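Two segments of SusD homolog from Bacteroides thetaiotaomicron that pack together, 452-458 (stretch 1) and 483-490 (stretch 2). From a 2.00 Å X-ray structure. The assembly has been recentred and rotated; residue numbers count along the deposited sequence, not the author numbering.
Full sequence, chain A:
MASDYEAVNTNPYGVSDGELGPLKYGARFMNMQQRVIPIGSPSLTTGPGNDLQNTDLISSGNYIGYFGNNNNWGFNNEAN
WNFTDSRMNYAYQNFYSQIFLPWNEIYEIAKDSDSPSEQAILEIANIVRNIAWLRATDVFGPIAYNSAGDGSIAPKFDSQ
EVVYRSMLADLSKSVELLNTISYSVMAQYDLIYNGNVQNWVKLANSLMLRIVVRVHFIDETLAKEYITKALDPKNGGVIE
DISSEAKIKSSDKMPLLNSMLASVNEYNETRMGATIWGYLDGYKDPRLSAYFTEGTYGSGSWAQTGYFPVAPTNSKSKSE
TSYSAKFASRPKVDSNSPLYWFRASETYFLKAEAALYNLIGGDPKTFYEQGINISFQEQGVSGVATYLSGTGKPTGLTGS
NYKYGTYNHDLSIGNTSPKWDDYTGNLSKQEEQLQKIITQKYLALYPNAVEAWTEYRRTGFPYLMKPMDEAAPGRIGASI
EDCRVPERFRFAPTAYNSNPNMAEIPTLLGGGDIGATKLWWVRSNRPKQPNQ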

ATOM      1  N   ALA A 452       2.339   2.378  -0.410  1.00 12.73           N
ATOM      2  CA  ALA A 452       3.435   3.259  -0.025  1.00 12.71           C
ATOM      3  C   ALA A 452       4.781   2.603  -0.325  1.00 14.12           C
ATOM      4  O   ALA A 452       5.724   3.265  -0.759  1.00 11.83           O
ATOM      5  CB  ALA A 452       3.332   3.596   1.451  1.00 13.29           C
ATOM      6  N   TRP A 453       4.863   1.299  -0.083  1.00 11.81           N
ATOM      7  CA  TRP A 453       6.084   0.547  -0.331  1.00 12.52           C
ATOM      8  C   TRP A 453       6.358   0.488  -1.835  1.00 13.79           C
ATOM      9  O   TRP A 453       7.500   0.605  -2.273  1.00 16.16           O
ATOM     10  CB  TRP A 453       5.947  -0.863   0.250  1.00 12.84           C
ATOM     11  CG  TRP A 453       7.126  -1.740   0.014  1.00 13.26           C
ATOM     12  CD1 TRP A 453       8.441  -1.369   0.007  1.00 14.95           C
ATOM     13  CD2 TRP A 453       7.107  -3.154  -0.191  1.00 15.07           C
ATOM     14  NE1 TRP A 453       9.243  -2.468  -0.188  1.00 15.04           N
ATOM     15  CE2 TRP A 453       8.450  -3.579  -0.313  1.00 15.04           C
ATOM     16  CE3 TRP A 453       6.085  -4.109  -0.281  1.00 15.58           C
ATOM     17  CZ2 TRP A 453       8.798  -4.915  -0.520  1.00 15.39           C
ATOM     18  CZ3 TRP A 453       6.434  -5.444  -0.487  1.00 15.33           C
ATOM     19  CH2 TRP A 453       7.781  -5.831  -0.604  1.00 14.64           C
ATOM     20  N   THR A 454       5.301   0.315  -2.621  1.00 13.47           N
ATOM     21  CA  THR A 454       5.429   0.275  -4.075  1.00 13.25           C
ATOM     22  C   THR A 454       5.893   1.637  -4.594  1.00 12.23           C
ATOM     23  O   THR A 454       6.799   1.721  -5.428  1.00 11.56           O
ATOM     24  CB  THR A 454       4.079  -0.080  -4.739  1.00 13.19           C
ATOM     25  OG1 THR A 454       3.691  -1.400  -4.344  1.00 14.67           O
ATOM     26  CG2 THR A 454       4.187  -0.022  -6.255  1.00 13.45           C
ATOM     27  N   GLU A 455       5.277   2.704  -4.097  1.00 11.84           N
ATOM     28  CA  GLU A 455       5.643   4.041  -4.541  1.00 12.88           C
ATOM     29  C   GLU A 455       7.064   4.423  -4.159  1.00 11.63           C
ATOM     30  O   GLU A 455       7.732   5.140  -4.902  1.00 12.27           O
ATOM     31  CB  GLU A 455       4.640   5.072  -4.015  1.00 13.43           C
ATOM     32  CG  GLU A 455       3.334   5.039  -4.785  1.00 14.70           C
ATOM     33  CD  GLU A 455       3.525   5.409  -6.250  1.00 19.53           C
ATOM     34  OE1 GLU A 455       3.553   6.619  -6.560  1.00 21.81           O
ATOM     35  OE2 GLU A 455       3.665   4.494  -7.090  1.00 18.85           O
ATOM     36  N   TYR A 456       7.533   3.953  -3.007  1.00 11.83           N
ATOM     37  CA  TYR A 456       8.902   4.245  -2.594  1.00 11.79           C
ATOM     38  C   TYR A 456       9.876   3.548  -3.544  1.00 11.24           C
ATOM     39  O   TYR A 456      10.837   4.150  -4.022  1.00 12.14           O
ATOM     40  CB  TYR A 456       9.173   3.750  -1.173  1.00 12.61           C
ATOM     41  CG  TYR A 456      10.646   3.788  -0.825  1.00 11.83           C
ATOM     42  CD1 TYR A 456      11.277   4.991  -0.505  1.00 11.55           C
ATOM     43  CD2 TYR A 456      11.426   2.628  -0.887  1.00 12.31           C
ATOM     44  CE1 TYR A 456      12.650   5.044  -0.258  1.00 14.59           C
ATOM     45  CE2 TYR A 456      12.800   2.669  -0.644  1.00 13.89           C
ATOM     46  CZ  TYR A 456      13.403   3.880  -0.331  1.00 15.59           C
ATOM     47  OH  TYR A 456      14.757   3.931  -0.096  1.00 16.64           O
ATOM     48  N   ARG A 457       9.627   2.272  -3.805  1.00 10.28           N
ATOM     49  CA  ARG A 457      10.483   1.500  -4.701  1.00 11.07           C
ATOM     50  C   ARG A 457      10.508   2.082  -6.111  1.00 11.97           C
ATOM     51  O   ARG A 457      11.541   2.061  -6.782  1.00 12.81           O
ATOM     52  CB  ARG A 457      10.015   0.045  -4.751  1.00 10.35           C
ATOM     53  CG  ARG A 457      10.315  -0.755  -3.487  1.00 11.26           C
ATOM     54  CD  ARG A 457       9.717  -2.150  -3.580  1.00 11.77           C
ATOM     55  NE  ARG A 457       8.265  -2.129  -3.425  1.00 11.79           N
ATOM     56  CZ  ARG A 457       7.462  -3.120  -3.798  1.00 12.59           C
ATOM     57  NH1 ARG A 457       7.967  -4.212  -4.359  1.00 12.11           N
ATOM     58  NH2 ARG A 457       6.154  -3.027  -3.603  1.00 12.68           N
ATOM     59  N   ARG A 458       9.373   2.610  -6.561  1.00 13.43           N
ATOM     60  CA  ARG A 458       9.296   3.190  -7.899  1.00 12.98           C
ATOM     61  C   ARG A 458      10.036   4.519  -8.022  1.00 13.45           C
ATOM     62  O   ARG A 458      10.783   4.730  -8.980  1.00 12.54           O
ATOM     63  CB  ARG A 458       7.832   3.405  -8.311  1.00 13.68           C
ATOM     64  CG  ARG A 458       7.662   4.142  -9.646  1.00 12.16           C
ATOM     65  CD  ARG A 458       6.189   4.345 -10.009  1.00 15.42           C
ATOM     66  NE  ARG A 458       5.513   5.356  -9.191  1.00 11.67           N
ATOM     67  CZ  ARG A 458       5.492   6.656  -9.467  1.00 15.62           C
ATOM     68  NH1 ARG A 458       6.110   7.119 -10.548  1.00 12.46           N
ATOM     69  NH2 ARG A 458       4.842   7.496  -8.666  1.00 13.29           N
ATOM     70  N   CYS A 483      19.883  -0.804  -0.480  1.00 30.19           N
ATOM     71  CA  CYS A 483      18.547  -1.181  -0.030  1.00 27.86           C
ATOM     72  C   CYS A 483      18.204  -0.825   1.412  1.00 23.96           C
ATOM     73  O   CYS A 483      18.872  -1.259   2.355  1.00 23.52           O
ATOM     74  CB  CYS A 483      18.320  -2.692  -0.213  1.00 27.84           C
ATOM     75  SG  CYS A 483      18.105  -3.240  -1.932  1.00 40.52           S
ATOM     76  N   ARG A 484      17.154  -0.027   1.576  1.00 20.04           N
ATOM     77  CA  ARG A 484      16.666   0.323   2.902  1.00 17.63           C
ATOM     78  C   ARG A 484      15.389  -0.494   3.085  1.00 15.86           C
ATOM     79  O   ARG A 484      14.849  -0.580   4.182  1.00 15.24           O
ATOM     80  CB  ARG A 484      16.386   1.822   3.017  1.00 17.38           C
ATOM     81  CG  ARG A 484      17.663   2.643   3.029  1.00 19.40           C
ATOM     82  CD  ARG A 484      17.443   4.083   3.460  1.00 17.05           C
ATOM     83  NE  ARG A 484      18.710   4.801   3.434  1.00 16.17           N
ATOM     84  CZ  ARG A 484      18.855   6.093   3.696  1.00 18.27           C
ATOM     85  NH1 ARG A 484      17.804   6.838   4.014  1.00 16.34           N
ATOM     86  NH2 ARG A 484      20.061   6.641   3.622  1.00 16.49           N
ATOM     87  N   VAL A 485      14.926  -1.094   1.987  1.00 14.64           N
ATOM     88  CA  VAL A 485      13.738  -1.956   1.977  1.00 12.60           C
ATOM     89  C   VAL A 485      13.939  -3.004   0.886  1.00 12.69           C
ATOM     90  O   VAL A 485      14.719  -2.793  -0.036  1.00 13.07           O
ATOM     91  CB  VAL A 485      12.433  -1.177   1.638  1.00 13.42           C
ATOM     92  CG1 VAL A 485      12.315   0.053   2.514  1.00 12.82           C
ATOM     93  CG2 VAL A 485      12.400  -0.798   0.162  1.00 11.64           C
ATOM     94  N   PRO A 486      13.257  -4.159   0.984  1.00 12.17           N
ATOM     95  CA  PRO A 486      13.444  -5.153  -0.076  1.00 12.29           C
ATOM     96  C   PRO A 486      12.815  -4.585  -1.353  1.00 12.34           C
ATOM     97  O   PRO A 486      11.881  -3.781  -1.283  1.00 11.01           O
ATOM     98  CB  PRO A 486      12.676  -6.370   0.447  1.00 12.08           C
ATOM     99  CG  PRO A 486      12.732  -6.198   1.947  1.00 13.97           C
ATOM    100  CD  PRO A 486      12.489  -4.721   2.108  1.00 12.46           C
ATOM    101  N   GLU A 487      13.331  -4.980  -2.512  1.00 12.25           N
ATOM    102  CA  GLU A 487      12.783  -4.499  -3.779  1.00 12.70           C
ATOM    103  C   GLU A 487      11.533  -5.300  -4.157  1.00 11.90           C
ATOM    104  O   GLU A 487      10.736  -4.873  -4.996  1.00 12.32           O
ATOM    105  CB  GLU A 487      13.820  -4.638  -4.902  1.00 16.29           C
ATOM    106  CG  GLU A 487      15.066  -3.760  -4.773  1.00 16.21           C
ATOM    107  CD  GLU A 487      14.782  -2.274  -4.939  1.00 19.31           C
ATOM    108  OE1 GLU A 487      13.723  -1.915  -5.504  1.00 17.22           O
ATOM    109  OE2 GLU A 487      15.632  -1.460  -4.514  1.00 20.67           O
ATOM    110  N   ARG A 488      11.363  -6.461  -3.531  1.00 13.67           N
ATOM    111  CA  ARG A 488      10.223  -7.328  -3.825  1.00 13.51           C
ATOM    112  C   ARG A 488      10.267  -8.556  -2.934  1.00 15.13           C
ATOM    113  O   ARG A 488      11.284  -8.830  -2.302  1.00 15.69           O
ATOM    114  CB  ARG A 488      10.296  -7.807  -5.282  1.00 13.71           C
ATOM    115  CG  ARG A 488      11.535  -8.680  -5.575  1.00 15.67           C
ATOM    116  CD  ARG A 488      11.600  -9.159  -7.031  1.00 13.72           C
ATOM    117  NE  ARG A 488      10.644 -10.225  -7.337  1.00 12.99           N
ATOM    118  CZ  ARG A 488      10.858 -11.521  -7.120  1.00 15.15           C
ATOM    119  NH1 ARG A 488      12.002 -11.936  -6.591  1.00 14.48           N
ATOM    120  NH2 ARG A 488       9.925 -12.410  -7.433  1.00 13.82           N
ATOM    121  N   PHE A 489       9.156  -9.286  -2.885  1.00 14.17           N
ATOM    122  CA  PHE A 489       9.094 -10.536  -2.142  1.00 14.36           C
ATOM    123  C   PHE A 489       9.562 -11.548  -3.184  1.00 13.72           C
ATOM    124  O   PHE A 489       9.474 -11.277  -4.382  1.00 13.57           O
ATOM    125  CB  PHE A 489       7.649 -10.885  -1.749  1.00 13.12           C
ATOM    126  CG  PHE A 489       7.262 -10.465  -0.356  1.00 14.78           C
ATOM    127  CD1 PHE A 489       8.158  -9.790   0.468  1.00 14.73           C
ATOM    128  CD2 PHE A 489       5.985 -10.748   0.131  1.00 15.26           C
ATOM    129  CE1 PHE A 489       7.787  -9.400   1.759  1.00 17.34           C
ATOM    130  CE2 PHE A 489       5.608 -10.360   1.419  1.00 16.19           C
ATOM    131  CZ  PHE A 489       6.514  -9.686   2.233  1.00 15.86           C
ATOM    132  N   ARG A 490      10.069 -12.699  -2.752  1.00 13.94           N
ATOM    133  CA  ARG A 490      10.483 -13.717  -3.710  1.00 13.56           C
ATOM    134  C   ARG A 490       9.473 -14.849  -3.574  1.00 14.56           C
ATOM    135  O   ARG A 490       8.849 -15.001  -2.524  1.00 13.70           O
ATOM    136  CB  ARG A 490      11.890 -14.251  -3.401  1.00 14.68           C
ATOM    137  CG  ARG A 490      11.959 -15.155  -2.176  1.00 16.59           C
ATOM    138  CD  ARG A 490      13.247 -15.966  -2.129  1.00 16.23           C
ATOM    139  NE  ARG A 490      13.266 -16.846  -0.963  1.00 18.00           N
ATOM    140  CZ  ARG A 490      14.093 -17.873  -0.808  1.00 18.57           C
ATOM    141  NH1 ARG A 490      14.985 -18.161  -1.747  1.00 18.12           N
ATOM    142  NH2 ARG A 490      14.016 -18.624   0.285  1.00 15.93           N
TER
HETATM  143  O   HOH W   1      16.321   1.786  -0.579  1.00 19.53           O

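Stretch 1 is one length of a longer helix. Stretch 2 is an irregular segment with no helix or strand of its own. The backbones come closest at Arg457 and Glu487, whose CA atoms lie 6.5 Å apart. Together the two stretches bury 378 Å² of surface.

Ala452 makes no contact with stretch 2. Its carbonyl instead accepts the helical hydrogen bond from Tyr456 N.

Trp453 has the largest area covered by the other stretch. Its CA-to-CB bond points sideways, but the long indole reaches across. Trp453 NE1 donates a hydrogen bond to Pro486 O at 3.1 Å; the angle of 135° makes it bent. The acceptor lies near the ring plane, where the N-H points. Val485 CG2 also sits at this edge, 3.6 Å from Trp453 NE1. Further round, Trp453 CZ2 is 4.3 Å from Pro486 CB. The six-membered ring of Trp453 then turns its edge toward the face of Phe489, with centroids 5.8 Å apart and planes at 60°.

The CA-to-CB bond of Thr454 points away from stretch 2, and Glu455 is out of reach.

The CA-to-CB bond of Tyr456 points toward stretch 2. Tyr456 CE2 packs 3.6 Å from Val485 CG2, an apolar contact. The same methyl therefore touches both aromatic residues. At the tip, Tyr456 OH is 2.7 Å from the O atom of water 1. The O atom of water 1 accepts a hydrogen bond from Arg484 N at 2.9 Å, so it bridges the phenol to the loop backbone.

Arg457 binds the loop through its charged end. Arg457 NH1 donates a hydrogen bond to Glu487 O at 2.9 Å, nearly straight at 165°. Arg457 NE donates to Trp453 O within the helix at 3.1 Å, which helps hold the guanidinium in place. The pairing with Glu487 is to its backbone carbonyl, not its carboxylate.

The CA-to-CB bond of Arg458 points away, and its side chain forms a salt bridge with Glu455, Arg458 NH2 to Glu455 OE1 at 2.6 Å.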